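Periplasmic molybdate-binding protein (Azotobacter vinelandii, PDB 1ATG) binds molybdate and tungstate in the periplasm, probably to pass them on to an ABC transporter. Local coordinates at residues V163-A166 with Q167-A171. Sequence-based numbering, arbitrary orientation.
Sequences VALA and QIIQA. With EDO (1,2-ethanediol), chain E.
A164 and Q167 clasp each other where strand 160-164 of this two-domain periplasmic-binding-protein fold ends in two overlapping beta turns. Q167 N hydrogen-bonds back to A164 O (3.0 Å) from above its carbonyl plane, while the Q167 side chain returns to the start of the same turn, OE1 accepting from A164 N in a nearly straight bond (2.9 Å, 165°). With CG anti to its own carbonyl carbon (chi1 -64°) and the chain extended beyond, Q167 runs back alongside the CB of A164, and OE1 also touches V163 CB. Its NE2 donates to the carbonyl of V146, an anion-pocket residue opening helix 146-154, so one amide links strand end, turn and pocket wall. Cut back to an alanine, the residue would probably leave A164 N-H and V146 O without this mate and remove one tie between the turn and helix 146-154. L165 O is gripped twice, by I168 N from above the carbonyl plane and by I169 N nearly along the C=O axis (178°). Apolar contact is made where V163 CG2 meets I168 CD1 at 4.1 Å, the two side chains crossing at about a right angle beside W85 and H150; L165 CD1 rests on I169 CB (3.9 Å). A water lies 2.9 Å from A166 O and within hydrogen-bonding distance of I169 O, which also accepts a hydrogen bond from hydroxyl O2 of a bound 1,2-ethanediol (2.7 Å).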
ATOM      1  N   VAL A 163      -1.517   9.112  -0.317  1.00  3.73           N
ATOM      2  CA  VAL A 163      -0.414   8.174  -0.214  1.00  4.05           C
ATOM      3  C   VAL A 163      -0.550   7.274   1.005  1.00  2.86           C
ATOM      4  O   VAL A 163      -1.484   7.428   1.798  1.00  4.17           O
ATOM      5  CB  VAL A 163       0.937   8.930  -0.172  1.00  3.97           C
ATOM      6  CG1 VAL A 163       1.140   9.847  -1.381  1.00  6.02           C
ATOM      7  CG2 VAL A 163       1.071   9.743   1.111  1.00  5.60           C
ATOM      8  N   ALA A 164       0.361   6.337   1.149  1.00  3.55           N
ATOM      9  CA  ALA A 164       0.405   5.464   2.311  1.00  3.39           C
ATOM     10  C   ALA A 164       1.285   6.110   3.369  1.00  3.73           C
ATOM     11  O   ALA A 164       2.352   6.651   3.089  1.00  3.73           O
ATOM     12  CB  ALA A 164       0.986   4.115   1.916  1.00  5.10           C
ATOM     13  N   LEU A 165       0.918   5.954   4.638  1.00  4.26           N
ATOM     14  CA  LEU A 165       1.743   6.510   5.714  1.00  4.09           C
ATOM     15  C   LEU A 165       3.153   5.977   5.668  1.00  4.11           C
ATOM     16  O   LEU A 165       4.133   6.700   5.882  1.00  4.94           O
ATOM     17  CB  LEU A 165       1.079   6.209   7.065  1.00  4.91           C
ATOM     18  CG  LEU A 165       1.871   6.660   8.307  1.00  5.76           C
ATOM     19  CD1 LEU A 165       2.200   8.139   8.270  1.00  7.19           C
ATOM     20  CD2 LEU A 165       1.076   6.341   9.573  1.00  7.95           C
ATOM     21  N   ALA A 166       3.347   4.687   5.372  1.00  4.75           N
ATOM     22  CA  ALA A 166       4.665   4.091   5.325  1.00  5.45           C
ATOM     23  C   ALA A 166       5.594   4.811   4.371  1.00  4.89           C
ATOM     24  O   ALA A 166       6.813   4.805   4.565  1.00  6.28           O
ATOM     25  CB  ALA A 166       4.554   2.628   4.891  1.00  6.78           C
ATOM     26  N   GLN A 167       5.080   5.410   3.294  1.00  4.78           N
ATOM     27  CA  GLN A 167       5.912   6.078   2.314  1.00  5.24           C
ATOM     28  C   GLN A 167       6.455   7.411   2.776  1.00  5.12           C
ATOM     29  O   GLN A 167       7.379   7.948   2.141  1.00  6.57           O
ATOM     30  CB  GLN A 167       5.099   6.304   1.028  1.00  5.65           C
ATOM     31  CG  GLN A 167       4.677   5.008   0.356  1.00  5.07           C
ATOM     32  CD  GLN A 167       3.703   5.322  -0.768  1.00  4.50           C
ATOM     33  OE1 GLN A 167       2.700   5.999  -0.558  1.00  5.81           O
ATOM     34  NE2 GLN A 167       3.992   4.819  -1.970  1.00  5.71           N
ATOM     35  N   ILE A 168       5.896   7.998   3.826  1.00  4.93           N
ATOM     36  CA  ILE A 168       6.295   9.338   4.244  1.00  6.39           C
ATOM     37  C   ILE A 168       6.758   9.438   5.680  1.00  7.14           C
ATOM     38  O   ILE A 168       7.404  10.441   6.045  1.00  7.97           O
ATOM     39  CB  ILE A 168       5.175  10.369   3.983  1.00  4.98           C
ATOM     40  CG1 ILE A 168       3.914  10.087   4.797  1.00  7.26           C
ATOM     41  CG2 ILE A 168       4.863  10.453   2.491  1.00  7.13           C
ATOM     42  CD1 ILE A 168       2.797  11.097   4.561  1.00  7.21           C
ATOM     43  N   ILE A 169       6.474   8.448   6.510  1.00  8.02           N
ATOM     44  CA  ILE A 169       6.873   8.505   7.927  1.00 10.92           C
ATOM     45  C   ILE A 169       8.372   8.301   8.007  1.00  9.77           C
ATOM     46  O   ILE A 169       8.965   7.499   7.309  1.00 11.79           O
ATOM     47  CB  ILE A 169       6.053   7.514   8.757  1.00  9.03           C
ATOM     48  CG1 ILE A 169       6.245   7.774  10.259  1.00 12.69           C
ATOM     49  CG2 ILE A 169       6.429   6.064   8.443  1.00 10.41           C
ATOM     50  CD1 ILE A 169       5.266   7.006  11.120  1.00 16.15           C
ATOM     51  N   GLN A 170       9.051   9.123   8.817  1.00 14.18           N
ATOM     52  CA  GLN A 170      10.507   9.043   8.916  1.00 17.13           C
ATOM     53  C   GLN A 170      10.905   8.206  10.118  1.00 19.64           C
ATOM     54  O   GLN A 170      10.092   7.928  11.002  1.00 17.70           O
ATOM     55  CB  GLN A 170      11.133  10.437   8.948  1.00 18.09           C
ATOM     56  CG  GLN A 170      10.759  11.328   7.776  1.00 17.40           C
ATOM     57  CD  GLN A 170      11.118  10.817   6.406  1.00 20.97           C
ATOM     58  OE1 GLN A 170      10.253  10.640   5.533  1.00 19.75           O
ATOM     59  NE2 GLN A 170      12.400  10.574   6.153  1.00 20.67           N
ATOM     60  N   ALA A 171      12.174   7.830  10.179  1.00 22.09           N
ATOM     61  CA  ALA A 171      12.728   7.014  11.249  1.00 25.82           C
ATOM     62  C   ALA A 171      12.410   7.527  12.645  1.00 27.22           C
ATOM     63  O   ALA A 171      12.162   6.731  13.554  1.00 29.37           O
ATOM     64  CB  ALA A 171      14.242   6.921  11.076  1.00 24.56           C
TER
HETATM   65  C1  EDO E 401      10.286   3.357   9.872  0.50 16.30           C
HETATM   66  O1  EDO E 401      11.633   3.115   9.176  0.50 16.09           O
HETATM   67  C2  EDO E 401       9.692   4.761   9.653  0.50 15.84           C
HETATM   68  O2  EDO E 401      10.040   5.215   8.193  0.50 14.84           O
HETATM   69  O   HOH W   1       9.005   6.720   4.734  1.00 15.56           O